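Local coordinates for OmpT protein (Vibrio cholerae serotype O1, PDB 6EHD) that probably acts as a non-specific diffusion porin, a beta-barrel channel that lets small solutes and ions cross the outer membrane of the bacterium, at residues A[98-104]-A[268-274]; A[206-210]-A[236-240]; A[280-286]-A[318-324]. The protein carries 1 engineered substitution. The contacts are given in a common frame with arbitrary orientation. Residues are numbered along the deposited sequence.

Contact 1 of 3, residues A[98-104]-A[268-274]; sequences DYSYFFG and LVYLGVE. With C8E ((hydroxyethyloxy)tri(ethyloxy)octane), chain G.
Residues 98-104 form an irregular loop, every phi negative, folded into the barrel against the inner face of the extended strand 268-274. The backbones keep apart, the closest CA atoms being those of Phe103 and Tyr270 at 6.9 Å, so side chains bridge the gap. Tyr270 (chi1 p) points its ring at the loop, where Tyr99 N donates to Tyr270 OH at 3.0 Å. Ser100 CB sits 3.6 Å above the Tyr270 ring centroid, a CH-pi contact almost on the normal. An Asx turn shapes this bend, Asp98 OD1 accepting from Ser100 N (3.0 Å). Ser100 OG also donates to Asp98 OD1 (2.6 Å) and accepts from Gly104 N (3.0 Å). Glycine suits position 104, since a CB there would strike Tyr270 CE2 and Asp98 OD1. At the Leu268 end of the segment, Leu268 CG packs on Phe103 O (3.6 Å). At the Glu274 end, Tyr101 (chi1 m) donates from OH to Glu274 OE1 at 2.6 Å, while detergent atom C14 lies over one face of its ring. A long loop folded into the lumen is consistent with the constriction loop of general porins. Strand 263-276 runs between strands 245-258 and 281-291; Glu286 of the latter accepts from Tyr101 N and Phe103 N, Tyr99 OH bonds Glu202, and Phe102 and Phe103 reach across to strand 9-24.

Contact 2 of 3, residues A[206-210]-A[236-240]; sequences GDALI and AGTYK. With C8E ((hydroxyethyloxy)tri(ethyloxy)octane), chain H.
Two waters tie Tyr239 to the residue just before its partner strand: one joins Asp207 N (3.2 Å) to Tyr239 OH (3.1 Å), the other joins Asp207 OD2 (2.8 Å) to Tyr239 OH (2.6 Å). Asp207 CB lies over one face of the Tyr239 ring (chi1 t), a CH-pi contact 4.2 Å from its centroid. The backbones form an antiparallel ladder, strands 208-210 and 236-240 running 4.7 Å apart at 175°. Leu209 and Thr238 are the hydrogen-bonded pair, with Leu209 N to Thr238 O and Thr238 N to Leu209 O both 3.0 Å; Ala208-Tyr239 and Ile210-Gly237 are non-hydrogen-bonded pairs, CA atoms 4.6 and 4.4 Å apart. Lys240 N to Asp207 O, 3.0 Å, carries the ladder one step into the turn, where Gly206 tolerates a positive phi. Ala208, Ile210 and Tyr239 share a face with a bound detergent: small Ala208 leaves room for the ring, its CB 3.6 Å from Tyr239 CD2, and its CB and Ile210 CD1 each lie 4.0 Å from detergent C10. Gly237 fits because a CB would crowd Leu209 O. On the other face Leu209 CB meets Thr238 OG1 (3.5 Å), and both side chains touch Tyr99 of the inward-folded loop. A third water joins Thr238 OG1 (2.8 Å) to Asp207 O (2.9 Å). The chemistry suits a barrel wall near its rim: apolar groups toward detergent, and water-bridged polar groups where the strand meets its turn.

Contact 3 of 3, residues A[280-286]-A[318-324]; sequences WARVYAE and GIGARYY. Engineered in segment 318-324: Tyr323 (natural residue Ile). With C8E ((hydroxyethyloxy)tri(ethyloxy)octane), chain G.
Gly320 leaves a hollow, and the ring of Tyr284 (chi1 p, 36°) leans over the strand to fill it, with Gly320 CA 4.1 Å from the ring centroid; a CB at 320 would strike Tyr284 CE2. This is the aromatic rescue of glycine across an antiparallel pair. Strands 281-286 and 318-324 run 4.8 Å apart at 171°, with hydrogen-bonded pairs Arg282-Arg322, Tyr284-Gly320 and Glu286-Gly318. On the opposite face paired apolar side chains touch side by side, Val283 CG1 with Ala321 CB (3.7 Å) and Ala285 CB with Ile319 CG2 (4.0 Å). Beyond the ladder, Trp280 CE3 touches CE1 of the engineered Tyr323 (4.1 Å), which neighbours Trp325. Arg322 fits between two phenols, NE donating to Tyr284 OH (3.0 Å) and NH1 to Tyr324 OH (2.8 Å). Arg322 NH1 also donates to detergent O18 (3.1 Å). Tyr284 OH also bonds Glu20. The chemistry splits by face: apolar outside, and inside a lumen lining where Arg282 NH1 and Arg322 NH1, 4.4 Å apart, donate to phenol oxygens, Arg282 to Tyr101.

All three contacts reach one curled sheet, but contacts 2 and 3 join neighbouring strands of the wall, whereas contact 1 fixes an inward loop to it. Contact 1 is thus wholly buried and relies on side-chain hydrogen bonds; the other two are partly buried, built on backbone ladders, with an apolar outer face. Contacts 1 and 3 meet most intimately: Glu286 accepts from Tyr101 N, Val273 N probably bonds Ala285 O across adjacent strands, and both touch the same detergent. Contact 2 meets contact 1 by packing, with Tyr99 and Tyr270 on Ala236 and Tyr99 on Leu209, and does not touch contact 3. Close arginines among phenols set contact 3 apart; waters bridge contact 2 instead.

Contact 1 of 3, residues A[98-104]-A[268-274]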
loop_
_atom_site.group_PDB
_atom_site.type_symbol
_atom_site.label_atom_id
_atom_site.label_comp_id
_atom_site.label_asym_id
_atom_site.label_seq_id
_atom_site.Cartn_x
_atom_site.Cartn_y
_atom_site.Cartn_z
ATOM N N ASP A 98 8.277 5.140 -0.632
ATOM C CA ASP A 98 8.422 4.328 -1.816
ATOM C C ASP A 98 7.750 5.077 -3.009
ATOM O O ASP A 98 6.489 5.339 -2.904
ATOM C CB ASP A 98 7.783 2.894 -1.661
ATOM C CG ASP A 98 7.546 2.194 -3.062
ATOM O OD1 ASP A 98 8.408 2.362 -3.981
ATOM O OD2 ASP A 98 6.495 1.519 -3.238
ATOM N N TYR A 99 8.538 5.507 -4.006
ATOM C CA TYR A 99 8.067 6.307 -5.109
ATOM C C TYR A 99 8.070 5.519 -6.416
ATOM O O TYR A 99 7.905 6.093 -7.486
ATOM C CB TYR A 99 8.894 7.577 -5.228
ATOM C CG TYR A 99 8.905 8.406 -3.943
ATOM C CD1 TYR A 99 7.738 8.657 -3.206
ATOM C CD2 TYR A 99 10.091 8.902 -3.469
ATOM C CE1 TYR A 99 7.786 9.323 -1.977
ATOM C CE2 TYR A 99 10.149 9.594 -2.241
ATOM C CZ TYR A 99 9.002 9.842 -1.521
ATOM O OH TYR A 99 9.101 10.579 -0.303
ATOM N N SER A 100 8.176 4.187 -6.324
ATOM C CA SER A 100 8.215 3.336 -7.537
ATOM C C SER A 100 6.828 3.052 -8.175
ATOM O O SER A 100 5.758 3.258 -7.555
ATOM C CB SER A 100 8.883 1.984 -7.146
ATOM O OG SER A 100 8.051 1.182 -6.310
ATOM N N TYR A 101 6.857 2.526 -9.419
ATOM C CA TYR A 101 5.674 2.041 -10.168
ATOM C C TYR A 101 5.554 0.495 -10.155
ATOM O O TYR A 101 4.487 0.002 -10.421
ATOM C CB TYR A 101 5.731 2.535 -11.615
ATOM C CG TYR A 101 5.182 3.872 -11.832
ATOM C CD1 TYR A 101 3.834 4.036 -12.096
ATOM C CD2 TYR A 101 5.993 5.008 -11.810
ATOM C CE1 TYR A 101 3.305 5.345 -12.223
ATOM C CE2 TYR A 101 5.471 6.291 -12.012
ATOM C CZ TYR A 101 4.100 6.446 -12.244
ATOM O OH TYR A 101 3.543 7.729 -12.414
ATOM N N PHE A 102 6.607 -0.274 -9.799
ATOM C CA PHE A 102 6.639 -1.733 -9.855
ATOM C C PHE A 102 7.258 -2.517 -8.694
ATOM O O PHE A 102 6.648 -3.459 -8.185
ATOM C CB PHE A 102 7.342 -2.266 -11.149
ATOM C CG PHE A 102 6.622 -2.002 -12.441
ATOM C CD1 PHE A 102 5.554 -2.749 -12.794
ATOM C CD2 PHE A 102 7.071 -0.940 -13.293
ATOM C CE1 PHE A 102 4.902 -2.517 -14.033
ATOM C CE2 PHE A 102 6.443 -0.753 -14.559
ATOM C CZ PHE A 102 5.373 -1.545 -14.887
ATOM N N PHE A 103 8.451 -2.135 -8.238
ATOM C CA PHE A 103 9.281 -3.063 -7.421
ATOM C C PHE A 103 9.505 -2.686 -5.946
ATOM O O PHE A 103 9.899 -3.518 -5.157
ATOM C CB PHE A 103 10.645 -3.260 -8.098
ATOM C CG PHE A 103 10.555 -3.825 -9.537
ATOM C CD1 PHE A 103 9.876 -5.052 -9.745
ATOM C CD2 PHE A 103 11.047 -3.105 -10.619
ATOM C CE1 PHE A 103 9.724 -5.565 -11.072
ATOM C CE2 PHE A 103 10.887 -3.610 -11.928
ATOM C CZ PHE A 103 10.246 -4.854 -12.118
ATOM N N GLY A 104 9.338 -1.401 -5.604
ATOM C CA GLY A 104 9.517 -0.946 -4.183
ATOM C C GLY A 104 8.364 -1.195 -3.276
ATOM O O GLY A 104 7.329 -1.741 -3.702
ATOM N N LEU A 268 16.585 -3.974 -1.810
ATOM C CA LEU A 268 15.880 -3.684 -3.091
ATOM C C LEU A 268 16.268 -2.304 -3.521
ATOM O O LEU A 268 16.142 -1.342 -2.741
ATOM C CB LEU A 268 14.323 -3.876 -2.940
ATOM C CG LEU A 268 13.375 -3.733 -4.146
ATOM C CD1 LEU A 268 13.319 -2.334 -4.688
ATOM C CD2 LEU A 268 13.722 -4.692 -5.265
ATOM N N VAL A 269 16.800 -2.150 -4.751
ATOM C CA VAL A 269 17.101 -0.831 -5.316
ATOM C C VAL A 269 16.263 -0.676 -6.618
ATOM O O VAL A 269 16.155 -1.628 -7.431
ATOM C CB VAL A 269 18.620 -0.680 -5.656
ATOM C CG1 VAL A 269 18.882 0.663 -6.293
ATOM C CG2 VAL A 269 19.478 -0.799 -4.368
ATOM N N TYR A 270 15.721 0.519 -6.870
ATOM C CA TYR A 270 14.993 0.798 -8.125
ATOM C C TYR A 270 15.453 2.112 -8.706
ATOM O O TYR A 270 15.853 3.048 -7.965
ATOM C CB TYR A 270 13.428 0.686 -7.976
ATOM C CG TYR A 270 12.809 1.661 -6.979
ATOM C CD1 TYR A 270 12.553 3.016 -7.294
ATOM C CD2 TYR A 270 12.551 1.224 -5.648
ATOM C CE1 TYR A 270 12.019 3.860 -6.327
ATOM C CE2 TYR A 270 12.038 2.074 -4.667
ATOM C CZ TYR A 270 11.790 3.404 -5.004
ATOM O OH TYR A 270 11.288 4.247 -4.016
ATOM N N LEU A 271 15.366 2.229 -10.059
ATOM C CA LEU A 271 15.609 3.493 -10.750
ATOM C C LEU A 271 14.603 3.544 -11.954
ATOM O O LEU A 271 14.442 2.536 -12.629
ATOM C CB LEU A 271 17.034 3.433 -11.398
ATOM C CG LEU A 271 17.543 4.592 -12.257
ATOM C CD1 LEU A 271 17.480 5.977 -11.638
ATOM C CD2 LEU A 271 18.990 4.402 -12.777
ATOM N N GLY A 272 13.928 4.657 -12.145
ATOM C CA GLY A 272 12.942 4.735 -13.259
ATOM C C GLY A 272 12.684 6.114 -13.729
ATOM O O GLY A 272 13.252 7.132 -13.250
ATOM N N VAL A 273 11.820 6.183 -14.785
ATOM C CA VAL A 273 11.456 7.396 -15.386
ATOM C C VAL A 273 9.951 7.403 -15.695
ATOM O O VAL A 273 9.421 6.364 -16.098
ATOM C CB VAL A 273 12.237 7.655 -16.720
ATOM C CG1 VAL A 273 12.085 6.582 -17.707
ATOM C CG2 VAL A 273 11.858 8.986 -17.346
ATOM N N GLU A 274 9.311 8.558 -15.408
ATOM C CA GLU A 274 7.868 8.808 -15.684
ATOM C C GLU A 274 7.731 9.885 -16.713
ATOM O O GLU A 274 8.296 11.003 -16.570
ATOM C CB GLU A 274 7.153 9.242 -14.373
ATOM C CG GLU A 274 5.642 9.708 -14.504
ATOM C CD GLU A 274 5.273 10.512 -13.232
ATOM O OE1 GLU A 274 4.944 9.880 -12.190
ATOM O OE2 GLU A 274 5.510 11.738 -13.190
HETATM C C11 C8E G . 5.129 8.909 -6.854
HETATM O O12 C8E G . 4.471 8.019 -7.797
HETATM C C13 C8E G . 4.412 6.661 -7.285
HETATM C C14 C8E G . 3.549 5.765 -8.158
HETATM O O15 C8E G . 2.206 6.277 -7.984
HETATM C C16 C8E G . 1.283 6.141 -9.028
HETATM C C17 C8E G . 0.795 4.786 -8.796
HETATM O O18 C8E G . -0.624 4.690 -8.733
HETATM C C19 C8E G . -1.344 3.445 -8.688
HETATM C C20 C8E G . -2.113 2.513 -7.677
HETATM O O21 C8E G . -2.467 1.074 -8.049
#

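Contact 2 of 3, residues A[206-210]-A[236-240]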
loop_
_atom_site.group_PDB
_atom_site.type_symbol
_atom_site.label_atom_id
_atom_site.label_comp_id
_atom_site.label_asym_id
_atom_site.label_seq_id
_atom_site.Cartn_x
_atom_site.Cartn_y
_atom_site.Cartn_z
ATOM N N GLY A 206 12.870 22.653 -4.223
ATOM C CA GLY A 206 12.800 22.987 -5.645
ATOM C C GLY A 206 12.112 21.891 -6.448
ATOM O O GLY A 206 10.958 21.538 -6.210
ATOM N N ASP A 207 12.820 21.380 -7.436
ATOM C CA ASP A 207 12.289 20.303 -8.280
ATOM C C ASP A 207 12.527 18.910 -7.650
ATOM O O ASP A 207 12.185 17.910 -8.308
ATOM C CB ASP A 207 13.005 20.357 -9.659
ATOM C CG ASP A 207 12.555 21.593 -10.501
ATOM O OD1 ASP A 207 11.389 21.908 -10.447
ATOM O OD2 ASP A 207 13.388 22.162 -11.174
ATOM N N ALA A 208 13.097 18.848 -6.426
ATOM C CA ALA A 208 13.451 17.563 -5.765
ATOM C C ALA A 208 12.535 17.216 -4.616
ATOM O O ALA A 208 12.052 18.125 -3.870
ATOM C CB ALA A 208 14.927 17.549 -5.306
ATOM N N LEU A 209 12.324 15.898 -4.399
ATOM C CA LEU A 209 11.623 15.390 -3.199
ATOM C C LEU A 209 12.518 14.315 -2.628
ATOM O O LEU A 209 13.009 13.462 -3.408
ATOM C CB LEU A 209 10.267 14.802 -3.595
ATOM C CG LEU A 209 9.555 13.955 -2.534
ATOM C CD1 LEU A 209 9.179 14.891 -1.392
ATOM C CD2 LEU A 209 8.325 13.251 -3.117
ATOM N N ILE A 210 12.834 14.365 -1.322
ATOM C CA ILE A 210 13.606 13.219 -0.692
ATOM C C ILE A 210 12.844 12.709 0.510
ATOM O O ILE A 210 12.349 13.510 1.333
ATOM C CB ILE A 210 15.014 13.653 -0.228
ATOM C CG1 ILE A 210 15.777 14.209 -1.458
ATOM C CG2 ILE A 210 15.764 12.438 0.316
ATOM C CD1 ILE A 210 17.236 14.622 -1.207
ATOM N N ALA A 236 14.512 7.336 -0.505
ATOM C CA ALA A 236 14.026 7.443 -1.917
ATOM C C ALA A 236 13.891 8.915 -2.299
ATOM O O ALA A 236 13.791 9.819 -1.468
ATOM C CB ALA A 236 12.693 6.705 -2.119
ATOM N N GLY A 237 13.837 9.166 -3.617
ATOM C CA GLY A 237 13.606 10.535 -4.123
ATOM C C GLY A 237 13.074 10.611 -5.537
ATOM O O GLY A 237 13.134 9.625 -6.300
ATOM N N THR A 238 12.653 11.836 -5.872
ATOM C CA THR A 238 12.200 12.143 -7.252
ATOM C C THR A 238 12.757 13.461 -7.681
ATOM O O THR A 238 13.051 14.342 -6.827
ATOM C CB THR A 238 10.654 12.178 -7.354
ATOM O OG1 THR A 238 10.085 13.329 -6.725
ATOM C CG2 THR A 238 9.953 10.909 -6.850
ATOM N N TYR A 239 12.896 13.646 -8.990
ATOM C CA TYR A 239 13.437 14.912 -9.518
ATOM C C TYR A 239 12.750 15.238 -10.835
ATOM O O TYR A 239 12.839 14.441 -11.785
ATOM C CB TYR A 239 14.926 14.863 -9.730
ATOM C CG TYR A 239 15.562 16.245 -9.797
ATOM C CD1 TYR A 239 15.614 16.987 -11.023
ATOM C CD2 TYR A 239 16.088 16.858 -8.659
ATOM C CE1 TYR A 239 16.164 18.291 -11.072
ATOM C CE2 TYR A 239 16.594 18.168 -8.713
ATOM C CZ TYR A 239 16.636 18.859 -9.935
ATOM O OH TYR A 239 17.152 20.130 -9.968
ATOM N N LYS A 240 12.114 16.422 -10.887
ATOM C CA LYS A 240 11.458 16.895 -12.143
ATOM C C LYS A 240 12.525 17.508 -13.073
ATOM O O LYS A 240 12.997 18.634 -12.806
ATOM C CB LYS A 240 10.420 17.968 -11.700
ATOM C CG LYS A 240 9.529 18.550 -12.777
ATOM C CD LYS A 240 8.240 19.170 -12.214
ATOM C CE LYS A 240 7.128 19.125 -13.245
ATOM N NZ LYS A 240 6.121 20.187 -12.980
HETATM C C1 C8E H . 20.113 22.631 -8.328
HETATM C C2 C8E H . 20.798 21.841 -7.228
HETATM C C3 C8E H . 19.816 21.517 -6.105
HETATM C C4 C8E H . 20.166 20.241 -5.320
HETATM C C5 C8E H . 18.944 19.340 -5.116
HETATM C C6 C8E H . 19.362 17.918 -4.747
HETATM C C7 C8E H . 19.767 17.100 -5.971
HETATM C C8 C8E H . 19.996 15.626 -5.652
HETATM O O9 C8E H . 18.876 14.819 -6.075
HETATM C C10 C8E H . 17.779 14.773 -5.156
HETATM C C11 C8E H . 16.809 13.610 -5.417
HETATM O O12 C8E H . 17.196 12.877 -6.558
HETATM C C13 C8E H . 16.329 11.822 -7.032
HETATM C C14 C8E H . 17.137 11.004 -8.002
HETATM O O15 C8E H . 16.394 10.590 -9.113
HETATM C C16 C8E H . 17.167 9.997 -10.189
HETATM O O HOH W 1 10.171 15.874 -7.847
HETATM O O HOH W 2 15.899 22.091 -7.854
HETATM O O HOH W 3 16.039 21.516 -11.852
#

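Contact 3 of 3, residues A[280-286]-A[318-324]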
loop_
_atom_site.group_PDB
_atom_site.type_symbol
_atom_site.label_atom_id
_atom_site.label_comp_id
_atom_site.label_asym_id
_atom_site.label_seq_id
_atom_site.Cartn_x
_atom_site.Cartn_y
_atom_site.Cartn_z
ATOM N N TRP A 280 -4.552 13.031 -18.676
ATOM C CA TRP A 280 -5.217 11.748 -18.871
ATOM C C TRP A 280 -4.313 10.588 -19.419
ATOM O O TRP A 280 -4.818 9.495 -19.685
ATOM C CB TRP A 280 -6.450 11.908 -19.767
ATOM C CG TRP A 280 -6.258 12.833 -20.913
ATOM C CD1 TRP A 280 -6.596 14.209 -20.950
ATOM C CD2 TRP A 280 -5.694 12.529 -22.179
ATOM N NE1 TRP A 280 -6.222 14.745 -22.156
ATOM C CE2 TRP A 280 -5.679 13.748 -22.935
ATOM C CE3 TRP A 280 -5.185 11.370 -22.748
ATOM C CZ2 TRP A 280 -5.208 13.819 -24.221
ATOM C CZ3 TRP A 280 -4.658 11.474 -24.004
ATOM C CH2 TRP A 280 -4.664 12.693 -24.718
ATOM N N ALA A 281 -2.989 10.815 -19.613
ATOM C CA ALA A 281 -2.137 9.731 -20.151
ATOM C C ALA A 281 -0.668 9.849 -19.640
ATOM O O ALA A 281 -0.090 10.951 -19.705
ATOM C CB ALA A 281 -2.111 9.733 -21.660
ATOM N N ARG A 282 -0.127 8.696 -19.198
ATOM C CA ARG A 282 1.305 8.635 -18.891
ATOM C C ARG A 282 1.895 7.278 -19.132
ATOM O O ARG A 282 1.196 6.304 -19.228
ATOM C CB ARG A 282 1.514 8.985 -17.408
ATOM C CG ARG A 282 1.030 7.955 -16.435
ATOM C CD ARG A 282 1.272 8.368 -14.940
ATOM N NE ARG A 282 0.471 9.525 -14.541
ATOM C CZ ARG A 282 0.359 9.917 -13.244
ATOM N NH1 ARG A 282 1.034 9.275 -12.256
ATOM N NH2 ARG A 282 -0.456 10.943 -12.922
ATOM N N VAL A 283 3.239 7.257 -19.223
ATOM C CA VAL A 283 4.015 6.022 -19.393
ATOM C C VAL A 283 5.218 6.051 -18.417
ATOM O O VAL A 283 5.597 7.100 -17.901
ATOM C CB VAL A 283 4.562 5.822 -20.851
ATOM C CG1 VAL A 283 3.336 5.676 -21.809
ATOM C CG2 VAL A 283 5.444 6.946 -21.266
ATOM N N TYR A 284 5.750 4.874 -18.201
ATOM C CA TYR A 284 6.891 4.756 -17.273
ATOM C C TYR A 284 7.729 3.486 -17.556
ATOM O O TYR A 284 7.221 2.469 -18.084
ATOM C CB TYR A 284 6.358 4.695 -15.790
ATOM C CG TYR A 284 5.060 3.967 -15.578
ATOM C CD1 TYR A 284 3.839 4.603 -15.747
ATOM C CD2 TYR A 284 5.033 2.638 -15.292
ATOM C CE1 TYR A 284 2.627 3.944 -15.637
ATOM C CE2 TYR A 284 3.808 1.959 -15.107
ATOM C CZ TYR A 284 2.588 2.611 -15.346
ATOM O OH TYR A 284 1.389 1.897 -15.164
ATOM N N ALA A 285 9.014 3.531 -17.139
ATOM C CA ALA A 285 9.895 2.402 -17.271
ATOM C C ALA A 285 10.816 2.340 -16.020
ATOM O O ALA A 285 11.304 3.419 -15.580
ATOM C CB ALA A 285 10.781 2.591 -18.517
ATOM N N GLU A 286 11.047 1.124 -15.547
ATOM C CA GLU A 286 11.772 0.949 -14.311
ATOM C C GLU A 286 12.680 -0.262 -14.315
ATOM O O GLU A 286 12.333 -1.339 -14.807
ATOM C CB GLU A 286 10.663 0.776 -13.158
ATOM C CG GLU A 286 11.190 0.792 -11.722
ATOM C CD GLU A 286 9.965 0.784 -10.725
ATOM O OE1 GLU A 286 9.133 1.754 -10.885
ATOM O OE2 GLU A 286 9.894 -0.130 -9.880
ATOM N N GLY A 318 10.292 -3.320 -15.729
ATOM C CA GLY A 318 8.865 -3.085 -16.031
ATOM C C GLY A 318 8.631 -1.912 -16.890
ATOM O O GLY A 318 9.353 -0.924 -16.801
ATOM N N ILE A 319 7.661 -1.980 -17.841
ATOM C CA ILE A 319 7.288 -0.825 -18.584
ATOM C C ILE A 319 5.716 -0.780 -18.563
ATOM O O ILE A 319 5.037 -1.802 -18.577
ATOM C CB ILE A 319 7.799 -0.859 -20.065
ATOM C CG1 ILE A 319 7.284 -2.120 -20.750
ATOM C CG2 ILE A 319 9.354 -0.839 -20.112
ATOM C CD1 ILE A 319 7.621 -2.209 -22.263
ATOM N N GLY A 320 5.156 0.442 -18.538
ATOM C CA GLY A 320 3.642 0.558 -18.452
ATOM C C GLY A 320 3.098 1.768 -19.025
ATOM O O GLY A 320 3.817 2.744 -19.218
ATOM N N ALA A 321 1.778 1.754 -19.303
ATOM C CA ALA A 321 1.100 2.936 -19.779
ATOM C C ALA A 321 -0.333 2.906 -19.161
ATOM O O ALA A 321 -0.915 1.812 -18.869
ATOM C CB ALA A 321 0.878 2.895 -21.326
ATOM N N ARG A 322 -0.797 4.094 -18.891
ATOM C CA ARG A 322 -2.128 4.315 -18.247
ATOM C C ARG A 322 -2.955 5.346 -18.999
ATOM O O ARG A 322 -2.443 6.413 -19.537
ATOM C CB ARG A 322 -1.920 4.905 -16.800
ATOM C CG ARG A 322 -1.304 3.943 -15.858
ATOM C CD ARG A 322 -1.048 4.626 -14.500
ATOM N NE ARG A 322 -0.340 3.718 -13.614
ATOM C CZ ARG A 322 -0.120 4.020 -12.328
ATOM N NH1 ARG A 322 -0.554 5.204 -11.836
ATOM N NH2 ARG A 322 0.601 3.188 -11.604
ATOM N N TYR A 323 -4.282 5.067 -18.988
ATOM C CA TYR A 323 -5.280 6.058 -19.421
ATOM C C TYR A 323 -6.219 6.382 -18.217
ATOM O O TYR A 323 -6.716 5.422 -17.641
ATOM C CB TYR A 323 -6.137 5.475 -20.580
ATOM C CG TYR A 323 -7.257 6.477 -21.032
ATOM C CD1 TYR A 323 -7.011 7.607 -21.823
ATOM C CD2 TYR A 323 -8.570 6.294 -20.554
ATOM C CE1 TYR A 323 -8.014 8.497 -22.184
ATOM C CE2 TYR A 323 -9.573 7.200 -20.920
ATOM C CZ TYR A 323 -9.314 8.265 -21.716
ATOM O OH TYR A 323 -10.318 9.165 -22.085
ATOM N N TYR A 324 -6.417 7.668 -17.926
ATOM C CA TYR A 324 -7.290 8.075 -16.777
ATOM C C TYR A 324 -8.543 8.788 -17.308
ATOM O O TYR A 324 -8.446 9.599 -18.188
ATOM C CB TYR A 324 -6.593 9.104 -15.914
ATOM C CG TYR A 324 -5.336 8.598 -15.115
ATOM C CD1 TYR A 324 -4.072 8.469 -15.716
ATOM C CD2 TYR A 324 -5.394 8.442 -13.711
ATOM C CE1 TYR A 324 -2.964 8.058 -14.948
ATOM C CE2 TYR A 324 -4.286 8.085 -12.948
ATOM C CZ TYR A 324 -3.068 7.888 -13.555
ATOM O OH TYR A 324 -1.973 7.487 -12.742
HETATM C C11 C8E G . 5.129 8.909 -6.854
HETATM O O12 C8E G . 4.471 8.019 -7.797
HETATM C C13 C8E G . 4.412 6.661 -7.285
HETATM C C14 C8E G . 3.549 5.765 -8.158
HETATM O O15 C8E G . 2.206 6.277 -7.984
HETATM C C16 C8E G . 1.283 6.141 -9.028
HETATM C C17 C8E G . 0.795 4.786 -8.796
HETATM O O18 C8E G . -0.624 4.690 -8.733
HETATM C C19 C8E G . -1.344 3.445 -8.688
HETATM C C20 C8E G . -2.113 2.513 -7.677
HETATM O O21 C8E G . -2.467 1.074 -8.049
#